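Local coordinates for protein mevalonate 3-kinase (Thermoplasma acidophilum, PDB 4RKS) that phosphorylates (R)-mevalonate with ATP to give mevalonate 3-phosphate, a step of the alternative isoprenoid pathway of extremely acidophilic archaea, at residues R23-A29 / R66-Y72; A76-N82 / V113-N119; I283-Y287 / D309-S313. All blocks are in the same frame, centred on the assembly; numbering follows the deposited sequence.

Overall arrangement
Contacts 1 and 2 share one end of the molecule, their centres about 9 Å apart, and belong to one run of strands: strand 66-73 pairs with strand 24-34 in contact 1, and strand 113-120, its neighbour on the other side, pairs with strand 79-81 in contact 2. The first is antiparallel and largely buried, the second parallel, more exposed and part of the ATP site. Ser67 and Asn119 join them directly. Contact 3 lies across the chain's centre from contact 2, their centres about 42 Å apart. Here backbone pairing gives way to side chains alone, as a surface arginine and an aromatic ring bring a loop against a short helix.

Contact 1 (R23-A29 / R66-Y72)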
loop_
_atom_site.group_PDB
_atom_site.type_symbol
_atom_site.label_atom_id
_atom_site.label_comp_id
_atom_site.label_asym_id
_atom_site.label_seq_id
_atom_site.Cartn_x
_atom_site.Cartn_y
_atom_site.Cartn_z
ATOM N N ARG A 23 18.011 9.791 21.705
ATOM C CA ARG A 23 18.968 9.219 20.755
ATOM C C ARG A 23 18.302 8.546 19.554
ATOM O O ARG A 23 18.876 8.505 18.479
ATOM C CB ARG A 23 19.869 8.217 21.469
ATOM C CG ARG A 23 20.751 8.875 22.514
ATOM C CD ARG A 23 21.206 7.878 23.567
ATOM N NE ARG A 23 22.115 8.503 24.525
ATOM C CZ ARG A 23 23.440 8.439 24.450
ATOM N NH1 ARG A 23 24.021 7.760 23.470
ATOM N NH2 ARG A 23 24.183 9.043 25.365
ATOM N N SER A 24 17.085 8.031 19.736
ATOM C CA SER A 24 16.413 7.302 18.671
ATOM C C SER A 24 14.907 7.208 18.871
ATOM O O SER A 24 14.394 7.414 19.970
ATOM C CB SER A 24 16.975 5.888 18.566
ATOM O OG SER A 24 16.457 5.089 19.618
ATOM N N ILE A 25 14.198 6.879 17.801
ATOM C CA ILE A 25 12.774 6.584 17.908
ATOM C C ILE A 25 12.425 5.465 16.941
ATOM O O ILE A 25 12.966 5.393 15.844
ATOM C CB ILE A 25 11.881 7.831 17.631
ATOM C CG1 ILE A 25 10.415 7.521 17.948
ATOM C CG2 ILE A 25 12.034 8.325 16.195
ATOM C CD1 ILE A 25 9.505 8.742 17.953
ATOM N N GLY A 26 11.539 4.573 17.366
ATOM C CA GLY A 26 11.077 3.500 16.517
ATOM C C GLY A 26 9.632 3.668 16.092
ATOM O O GLY A 26 8.848 4.355 16.755
ATOM N N SER A 27 9.271 3.038 14.985
ATOM C CA SER A 27 7.890 3.097 14.499
ATOM C C SER A 27 7.554 1.837 13.718
ATOM O O SER A 27 8.440 1.046 13.421
ATOM C CB SER A 27 7.672 4.338 13.635
ATOM O OG SER A 27 8.584 4.357 12.553
ATOM N N THR A 28 6.276 1.668 13.380
ATOM C CA THR A 28 5.770 0.471 12.695
ATOM C C THR A 28 4.635 0.870 11.731
ATOM O O THR A 28 3.778 1.649 12.101
ATOM C CB THR A 28 5.235 -0.583 13.723
ATOM O OG1 THR A 28 6.302 -1.009 14.579
ATOM C CG2 THR A 28 4.608 -1.824 13.020
ATOM N N ALA A 29 4.627 0.353 10.506
ATOM C CA ALA A 29 3.443 0.502 9.645
ATOM C C ALA A 29 3.144 -0.816 8.930
ATOM O O ALA A 29 3.964 -1.755 8.965
ATOM C CB ALA A 29 3.633 1.634 8.645
ATOM N N ARG A 66 4.473 -6.622 8.675
ATOM C CA ARG A 66 4.717 -5.236 9.068
ATOM C C ARG A 66 6.095 -4.743 8.643
ATOM O O ARG A 66 6.971 -5.552 8.304
ATOM C CB ARG A 66 4.605 -5.095 10.572
ATOM C CG ARG A 66 5.773 -5.753 11.302
ATOM C CD ARG A 66 5.377 -6.096 12.722
ATOM N NE ARG A 66 6.511 -6.456 13.561
ATOM C CZ ARG A 66 7.056 -7.670 13.621
ATOM N NH1 ARG A 66 6.586 -8.659 12.871
ATOM N NH2 ARG A 66 8.078 -7.893 14.441
ATOM N N SER A 67 6.279 -3.417 8.685
ATOM C CA SER A 67 7.600 -2.807 8.570
ATOM C C SER A 67 7.973 -2.047 9.854
ATOM O O SER A 67 7.211 -1.196 10.321
ATOM C CB SER A 67 7.649 -1.874 7.365
ATOM O OG SER A 67 8.974 -1.424 7.141
ATOM N N GLU A 68 9.135 -2.366 10.425
ATOM C CA GLU A 68 9.635 -1.670 11.625
ATOM C C GLU A 68 10.837 -0.772 11.317
ATOM O O GLU A 68 11.788 -1.172 10.641
ATOM C CB GLU A 68 10.018 -2.655 12.718
ATOM C CG GLU A 68 8.869 -3.534 13.203
ATOM C CD GLU A 68 9.276 -4.400 14.379
ATOM O OE1 GLU A 68 10.500 -4.534 14.635
ATOM O OE2 GLU A 68 8.373 -4.944 15.046
ATOM N N THR A 69 10.785 0.437 11.853
ATOM C CA THR A 69 11.725 1.495 11.519
ATOM C C THR A 69 12.410 2.024 12.761
ATOM O O THR A 69 11.793 2.115 13.816
ATOM C CB THR A 69 11.001 2.649 10.805
ATOM O OG1 THR A 69 10.758 2.266 9.460
ATOM C CG2 THR A 69 11.826 3.943 10.819
ATOM N N ARG A 70 13.687 2.372 12.626
ATOM C CA ARG A 70 14.439 3.039 13.682
ATOM C C ARG A 70 15.177 4.239 13.063
ATOM O O ARG A 70 15.979 4.087 12.128
ATOM C CB ARG A 70 15.407 2.048 14.349
ATOM C CG ARG A 70 16.437 2.630 15.312
ATOM C CD ARG A 70 15.860 3.024 16.655
ATOM N NE ARG A 70 14.967 2.010 17.202
ATOM C CZ ARG A 70 14.256 2.158 18.320
ATOM N NH1 ARG A 70 14.344 3.282 19.041
ATOM N NH2 ARG A 70 13.455 1.179 18.719
ATOM N N ILE A 71 14.874 5.431 13.558
ATOM C CA ILE A 71 15.593 6.646 13.142
ATOM C C ILE A 71 16.369 7.157 14.335
ATOM O O ILE A 71 15.811 7.321 15.422
ATOM C CB ILE A 71 14.647 7.718 12.600
ATOM C CG1 ILE A 71 14.058 7.246 11.272
ATOM C CG2 ILE A 71 15.387 9.067 12.421
ATOM C CD1 ILE A 71 12.841 8.018 10.820
ATOM N N TYR A 72 17.671 7.366 14.153
ATOM C CA TYR A 72 18.527 7.647 15.299
ATOM C C TYR A 72 19.624 8.643 14.962
ATOM O O TYR A 72 20.096 8.706 13.824
ATOM C CB TYR A 72 19.137 6.339 15.839
ATOM C CG TYR A 72 19.907 5.533 14.800
ATOM C CD1 TYR A 72 19.241 4.738 13.871
ATOM C CD2 TYR A 72 21.290 5.580 14.743
ATOM C CE1 TYR A 72 19.943 3.993 12.926
ATOM C CE2 TYR A 72 22.002 4.846 13.801
ATOM C CZ TYR A 72 21.319 4.054 12.899
ATOM O OH TYR A 72 22.018 3.327 11.962
HETATM O O HOH W 1 11.490 4.130 20.437
HETATM O O HOH W 2 6.299 -3.331 15.924
#
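Ile25, Ser27 and Ala29 of strand 24-29 face Ile71, Thr69 and Ser67 of strand 66-72 as hydrogen-bonded antiparallel pairs, the axes 4.6 Å apart and their directions 162° from one another. Each pair is closed by two backbone bonds, six in all, running from Ile25 N to Ile71 O (2.9 Å) at one end to Ser67 N to Ala29 O at the other. This regular antiparallel ladder belongs to the N-terminal part of a GHMP kinase. At its start Arg23 and Ser24 both face Glu337, forming a classic beta bulge with the C-terminal residue.

The face carrying Ile25, Ser27, Thr69 and Ile71 is turned to helix 128-141. Ser27 OG sits 3.4 Å from Thr69 CB, and both hydroxyls are bonded to Ser133 of that helix. Ser67 OG instead bonds Asn119, an ATP-binding residue.

On the other face Arg70 leaves the backbone with CG anti to N (chi1 170°), then bends twice and folds across the ladder. Its NH1 donates to Ser24 OG at 2.8 Å along a bent path (135° at the hydrogen). Gly26 N lies over one guanidinium face, toward the rim, 3.5 Å from Arg70 NH1; the arginine lies where a side chain at Gly26 would run into it. One water accepts from both Gly26 N and Arg70 NH1. A leucine in place of Arg70 would probably take this donor from Ser24 OG and uncover the Gly26 backbone.

Further along, Thr28 and Glu68 lie side by side. Arg66 grips Glu68 side-on, NE (2.8 Å) and NH2 both meeting OE2 from the same side, above the carboxylate plane, while a second water bridges that oxygen to Thr28 OG1, the water oxygen standing 2.7 Å from Thr28 OG1.

Contact 2 (A76-N82 / V113-N119); sequences ATHIYFN and VSYSSQN
The Tyr115 ring takes Ile79 at its edge, where CG2 of the isoleucine comes within 3.7 Å of Tyr115 CD2. Phe81 crosses the same ring obliquely, its CE1 3.7 Å from Tyr115 CE2 and the two ring planes at 82°. With CG anti to the backbone N (chi1 165°), the tyrosine ring extends along the sheet face that also carries Ile79 and Phe81, and Val93 of helix 92-99 touches both Tyr115 and Ile79. A water lies at the edge of the Phe81 ring, in its plane, and bridges Asn82 OD1 to Ser117 OG. At the opposite end of the contact the imidazole of His78 has Ser114 OG near its plane, 3.7 Å from CD2, while its ND1 is bonded to Glu85.

These groups are borne by a parallel strand pair, 79-81 with 113-119, whose directions differ by only 3°. The zigzag of parallel bonding is plain: Tyr115 N gives to His78 O, Tyr80 N to Tyr115 O, Ser117 N to Tyr80 O, and Asn82 N to Ser117 O. Tyr115 to Asn119 of the second strand all belong to the ATP-binding site, so the pairing probably steadies part of its backbone.

Side chains extend the ladder past both ends of the short strand. Ser114 OG accepts from His78 N at 2.8 Å and is also bonded to Asp74. Asn82 turns out of the strand with left-handed helical backbone angles, and its OD1 stands in for a main-chain carbonyl, taking Asn119 N at 2.8 Å on a lone pair, in the carbonyl plane.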
loop_
_atom_site.group_PDB
_atom_site.type_symbol
_atom_site.label_atom_id
_atom_site.label_comp_id
_atom_site.label_asym_id
_atom_site.label_seq_id
_atom_site.Cartn_x
_atom_site.Cartn_y
_atom_site.Cartn_z
ATOM N N ALA A 76 27.149 10.150 10.692
ATOM C CA ALA A 76 26.978 10.240 9.253
ATOM C C ALA A 76 25.670 9.555 8.895
ATOM O O ALA A 76 25.164 8.746 9.669
ATOM C CB ALA A 76 28.148 9.599 8.533
ATOM N N THR A 77 25.108 9.881 7.738
ATOM C CA THR A 77 23.803 9.344 7.382
ATOM C C THR A 77 23.920 7.966 6.720
ATOM O O THR A 77 24.562 7.813 5.676
ATOM C CB THR A 77 23.055 10.304 6.464
ATOM O OG1 THR A 77 22.895 11.554 7.143
ATOM C CG2 THR A 77 21.674 9.751 6.110
ATOM N N HIS A 78 23.325 6.970 7.368
ATOM C CA HIS A 78 23.249 5.605 6.843
ATOM C C HIS A 78 21.798 5.180 6.630
ATOM O O HIS A 78 20.914 5.508 7.425
ATOM C CB HIS A 78 23.910 4.595 7.781
ATOM C CG HIS A 78 25.353 4.874 8.070
ATOM N ND1 HIS A 78 26.384 4.290 7.364
ATOM C CD2 HIS A 78 25.936 5.653 9.013
ATOM C CE1 HIS A 78 27.540 4.712 7.845
ATOM N NE2 HIS A 78 27.297 5.543 8.845
ATOM N N ILE A 79 21.567 4.446 5.547
ATOM C CA ILE A 79 20.266 3.852 5.257
ATOM C C ILE A 79 20.455 2.348 5.198
ATOM O O ILE A 79 21.303 1.870 4.449
ATOM C CB ILE A 79 19.690 4.331 3.912
ATOM C CG1 ILE A 79 19.694 5.859 3.829
ATOM C CG2 ILE A 79 18.312 3.727 3.678
ATOM C CD1 ILE A 79 18.949 6.512 4.928
ATOM N N TYR A 80 19.679 1.609 5.978
ATOM C CA TYR A 80 19.764 0.148 5.995
ATOM C C TYR A 80 18.406 -0.494 5.721
ATOM O O TYR A 80 17.410 -0.114 6.333
ATOM C CB TYR A 80 20.282 -0.372 7.348
ATOM C CG TYR A 80 21.695 0.029 7.698
ATOM C CD1 TYR A 80 22.784 -0.631 7.142
ATOM C CD2 TYR A 80 21.943 1.052 8.609
ATOM C CE1 TYR A 80 24.092 -0.261 7.461
ATOM C CE2 TYR A 80 23.238 1.432 8.931
ATOM C CZ TYR A 80 24.309 0.777 8.351
ATOM O OH TYR A 80 25.596 1.126 8.687
ATOM N N PHE A 81 18.395 -1.491 4.834
ATOM C CA PHE A 81 17.207 -2.296 4.554
ATOM C C PHE A 81 17.460 -3.751 4.925
ATOM O O PHE A 81 18.248 -4.432 4.275
ATOM C CB PHE A 81 16.816 -2.165 3.074
ATOM C CG PHE A 81 16.317 -0.789 2.704
ATOM C CD1 PHE A 81 15.106 -0.321 3.201
ATOM C CD2 PHE A 81 17.055 0.035 1.874
ATOM C CE1 PHE A 81 14.636 0.957 2.868
ATOM C CE2 PHE A 81 16.596 1.312 1.542
ATOM C CZ PHE A 81 15.384 1.768 2.039
ATOM N N ASN A 82 16.793 -4.205 5.983
ATOM C CA ASN A 82 17.045 -5.509 6.597
ATOM C C ASN A 82 18.529 -5.801 6.812
ATOM O O ASN A 82 18.995 -6.911 6.576
ATOM C CB ASN A 82 16.419 -6.622 5.762
ATOM C CG ASN A 82 14.924 -6.754 5.997
ATOM O OD1 ASN A 82 14.246 -5.783 6.346
ATOM N ND2 ASN A 82 14.405 -7.963 5.813
ATOM N N VAL A 113 20.844 12.148 10.970
ATOM C CA VAL A 113 20.180 10.930 11.454
ATOM C C VAL A 113 20.302 9.786 10.457
ATOM O O VAL A 113 20.491 10.011 9.262
ATOM C CB VAL A 113 18.671 11.144 11.760
ATOM C CG1 VAL A 113 18.479 12.137 12.894
ATOM C CG2 VAL A 113 17.885 11.565 10.488
ATOM N N SER A 114 20.204 8.560 10.963
ATOM C CA SER A 114 20.244 7.375 10.113
ATOM C C SER A 114 18.900 6.631 10.174
ATOM O O SER A 114 18.115 6.817 11.101
ATOM C CB SER A 114 21.401 6.446 10.521
ATOM O OG SER A 114 22.650 6.950 10.079
ATOM N N TYR A 115 18.647 5.805 9.164
ATOM C CA TYR A 115 17.378 5.092 9.018
ATOM C C TYR A 115 17.646 3.596 8.884
ATOM O O TYR A 115 18.426 3.178 8.045
ATOM C CB TYR A 115 16.608 5.622 7.791
ATOM C CG TYR A 115 15.443 4.769 7.277
ATOM C CD1 TYR A 115 14.340 4.474 8.074
ATOM C CD2 TYR A 115 15.444 4.294 5.973
ATOM C CE1 TYR A 115 13.281 3.707 7.578
ATOM C CE2 TYR A 115 14.396 3.542 5.473
ATOM C CZ TYR A 115 13.324 3.248 6.270
ATOM O OH TYR A 115 12.302 2.498 5.740
ATOM N N SER A 116 16.983 2.805 9.712
ATOM C CA SER A 116 17.127 1.362 9.684
ATOM C C SER A 116 15.736 0.736 9.604
ATOM O O SER A 116 14.844 1.030 10.415
ATOM C CB SER A 116 17.889 0.853 10.912
ATOM O OG SER A 116 17.988 -0.564 10.893
ATOM N N SER A 117 15.568 -0.093 8.582
ATOM C CA SER A 117 14.309 -0.753 8.268
ATOM C C SER A 117 14.412 -2.274 8.457
ATOM O O SER A 117 15.395 -2.884 8.015
ATOM C CB SER A 117 13.924 -0.438 6.819
ATOM O OG SER A 117 12.768 -1.161 6.452
ATOM N N GLN A 118 13.415 -2.872 9.116
ATOM C CA GLN A 118 13.255 -4.330 9.154
ATOM C C GLN A 118 11.834 -4.694 8.732
ATOM O O GLN A 118 10.872 -4.359 9.427
ATOM C CB GLN A 118 13.569 -4.894 10.550
ATOM C CG GLN A 118 14.983 -4.507 11.058
ATOM C CD GLN A 118 15.427 -5.265 12.309
ATOM O OE1 GLN A 118 14.955 -6.367 12.583
ATOM N NE2 GLN A 118 16.352 -4.676 13.064
ATOM N N ASN A 119 11.714 -5.352 7.580
ATOM C CA ASN A 119 10.438 -5.840 7.064
ATOM C C ASN A 119 10.165 -7.304 7.421
ATOM O O ASN A 119 11.066 -8.142 7.370
ATOM C CB ASN A 119 10.389 -5.683 5.547
ATOM C CG ASN A 119 10.326 -4.237 5.120
ATOM O OD1 ASN A 119 10.354 -3.335 5.959
ATOM N ND2 ASN A 119 10.250 -4.004 3.811
HETATM O O HOH W 3 20.590 12.681 8.296
HETATM O O HOH W 4 17.944 -2.534 8.708
HETATM O O HOH W 5 13.604 -3.354 4.861
#

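Contact 3 (I283-Y287 / D309-S313); sequences IRKDY and DRLFS
Tyr287 holds CG between its backbone N and carbonyl carbon (chi1 59°), which carries the ring across to helix 308-312; Arg310 comes to meet it on a chain extended from CG to NE, with CG anti to N (chi1 174°). The guanidinium lays one face, toward its rim, on Tyr287 CE1, which is 3.5 Å from Arg310 NE. The two planes are inclined by 53°, so ring and guanidinium do not stack flat on each other. Beyond the ring, Tyr287 OH reaches the helix itself, 3.7 Å from both CA and CB of Leu311. The same leucine meets Ile283 more loosely, CD1 to CD1 at 4.2 Å, the side chains crossing at about a right angle.

The arrangement joins two connections in the C-terminal domain of this GHMP kinase: the turn between helix 271-283 and strand 289-292, and the short helix 308-312 that follows strand 298-304. Ile283 O closes the turn by accepting from both Asp286 N and Tyr287 N. Val303 of strand 298-304 touches both Tyr287 and Leu311, tying the contact to the strand between the two connections.

On the outer, exposed side Asp286 forms a salt bridge with Arg310, though the placing of the two charged tips is doubtful in the model. At the helix end Arg310 O takes two donors from the same face of its plane, Ser313 OG at 3.1 Å and Ser313 N at 3.2 Å.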
loop_
_atom_site.group_PDB
_atom_site.type_symbol
_atom_site.label_atom_id
_atom_site.label_comp_id
_atom_site.label_asym_id
_atom_site.label_seq_id
_atom_site.Cartn_x
_atom_site.Cartn_y
_atom_site.Cartn_z
ATOM N N ILE A 283 -17.134 -20.875 -7.450
ATOM C CA ILE A 283 -17.598 -20.933 -6.068
ATOM C C ILE A 283 -18.342 -19.677 -5.638
ATOM O O ILE A 283 -18.986 -19.678 -4.585
ATOM C CB ILE A 283 -16.442 -21.186 -5.093
ATOM C CG1 ILE A 283 -15.303 -20.197 -5.323
ATOM C CG2 ILE A 283 -15.922 -22.589 -5.272
ATOM C CD1 ILE A 283 -14.094 -20.457 -4.428
ATOM N N ARG A 284 -18.271 -18.622 -6.451
ATOM C CA ARG A 284 -18.983 -17.378 -6.141
ATOM C C ARG A 284 -20.486 -17.630 -6.106
ATOM O O ARG A 284 -21.228 -16.952 -5.396
ATOM C CB ARG A 284 -18.643 -16.272 -7.152
ATOM C CG ARG A 284 -19.212 -14.892 -6.795
ATOM C CD ARG A 284 -18.475 -13.764 -7.510
ATOM N NE ARG A 284 -17.034 -13.821 -7.278
ATOM C CZ ARG A 284 -16.117 -13.877 -8.240
ATOM N NH1 ARG A 284 -16.486 -13.865 -9.520
ATOM N NH2 ARG A 284 -14.828 -13.937 -7.924
ATOM N N LYS A 285 -20.928 -18.621 -6.869
ATOM C CA LYS A 285 -22.341 -18.985 -6.900
ATOM C C LYS A 285 -22.749 -19.691 -5.607
ATOM O O LYS A 285 -23.926 -19.727 -5.255
ATOM C CB LYS A 285 -22.628 -19.864 -8.114
ATOM C CG LYS A 285 -22.354 -19.175 -9.446
ATOM C CD LYS A 285 -22.543 -20.139 -10.609
ATOM C CE LYS A 285 -21.698 -21.398 -10.424
ATOM N NZ LYS A 285 -21.803 -22.338 -11.579
ATOM N N ASP A 286 -21.755 -20.223 -4.899
ATOM C CA ASP A 286 -21.964 -20.955 -3.652
ATOM C C ASP A 286 -21.882 -20.021 -2.429
ATOM O O ASP A 286 -22.795 -19.984 -1.596
ATOM C CB ASP A 286 -20.938 -22.098 -3.558
ATOM C CG ASP A 286 -21.083 -22.935 -2.291
ATOM O OD1 ASP A 286 -22.125 -22.852 -1.621
ATOM O OD2 ASP A 286 -20.141 -23.686 -1.972
ATOM N N TYR A 287 -20.787 -19.273 -2.316
ATOM C CA TYR A 287 -20.692 -18.239 -1.298
ATOM C C TYR A 287 -19.958 -17.022 -1.858
ATOM O O TYR A 287 -19.209 -17.136 -2.821
ATOM C CB TYR A 287 -20.009 -18.767 -0.036
ATOM C CG TYR A 287 -18.596 -19.306 -0.191
ATOM C CD1 TYR A 287 -18.369 -20.633 -0.547
ATOM C CD2 TYR A 287 -17.487 -18.494 0.063
ATOM C CE1 TYR A 287 -17.077 -21.131 -0.667
ATOM C CE2 TYR A 287 -16.197 -18.981 -0.055
ATOM C CZ TYR A 287 -15.996 -20.299 -0.423
ATOM O OH TYR A 287 -14.707 -20.780 -0.539
ATOM N N ASP A 309 -11.823 -19.871 6.401
ATOM C CA ASP A 309 -11.045 -21.107 6.554
ATOM C C ASP A 309 -11.334 -22.064 5.420
ATOM O O ASP A 309 -10.434 -22.754 4.934
ATOM C CB ASP A 309 -11.318 -21.780 7.899
ATOM C CG ASP A 309 -10.578 -21.103 9.041
ATOM O OD1 ASP A 309 -9.417 -20.692 8.834
ATOM O OD2 ASP A 309 -11.158 -20.967 10.137
ATOM N N ARG A 310 -12.590 -22.096 4.988
ATOM C CA ARG A 310 -12.974 -22.904 3.836
ATOM C C ARG A 310 -12.194 -22.526 2.575
ATOM O O ARG A 310 -11.621 -23.388 1.902
ATOM C CB ARG A 310 -14.462 -22.757 3.580
ATOM C CG ARG A 310 -14.939 -23.429 2.326
ATOM C CD ARG A 310 -16.440 -23.613 2.419
ATOM N NE ARG A 310 -17.013 -24.085 1.167
ATOM C CZ ARG A 310 -18.317 -24.155 0.932
ATOM N NH1 ARG A 310 -19.180 -23.765 1.866
ATOM N NH2 ARG A 310 -18.758 -24.601 -0.240
ATOM N N LEU A 311 -12.178 -21.232 2.260
ATOM C CA LEU A 311 -11.420 -20.738 1.108
ATOM C C LEU A 311 -9.924 -21.036 1.243
ATOM O O LEU A 311 -9.283 -21.519 0.313
ATOM C CB LEU A 311 -11.633 -19.237 0.931
ATOM C CG LEU A 311 -10.909 -18.628 -0.266
ATOM C CD1 LEU A 311 -11.291 -19.340 -1.571
ATOM C CD2 LEU A 311 -11.242 -17.149 -0.337
ATOM N N PHE A 312 -9.385 -20.759 2.421
ATOM C CA PHE A 312 -7.974 -20.967 2.700
ATOM C C PHE A 312 -7.585 -22.440 2.536
ATOM O O PHE A 312 -6.442 -22.763 2.215
ATOM C CB PHE A 312 -7.655 -20.470 4.116
ATOM C CG PHE A 312 -6.201 -20.584 4.502
ATOM C CD1 PHE A 312 -5.308 -19.559 4.210
ATOM C CD2 PHE A 312 -5.732 -21.707 5.169
ATOM C CE1 PHE A 312 -3.969 -19.656 4.570
ATOM C CE2 PHE A 312 -4.392 -21.816 5.532
ATOM C CZ PHE A 312 -3.507 -20.789 5.235
ATOM N N SER A 313 -8.539 -23.337 2.737
ATOM C CA SER A 313 -8.199 -24.753 2.749
ATOM C C SER A 313 -8.394 -25.446 1.393
ATOM O O SER A 313 -8.257 -26.666 1.315
ATOM C CB SER A 313 -9.006 -25.474 3.835
ATOM O OG SER A 313 -10.325 -25.733 3.392
#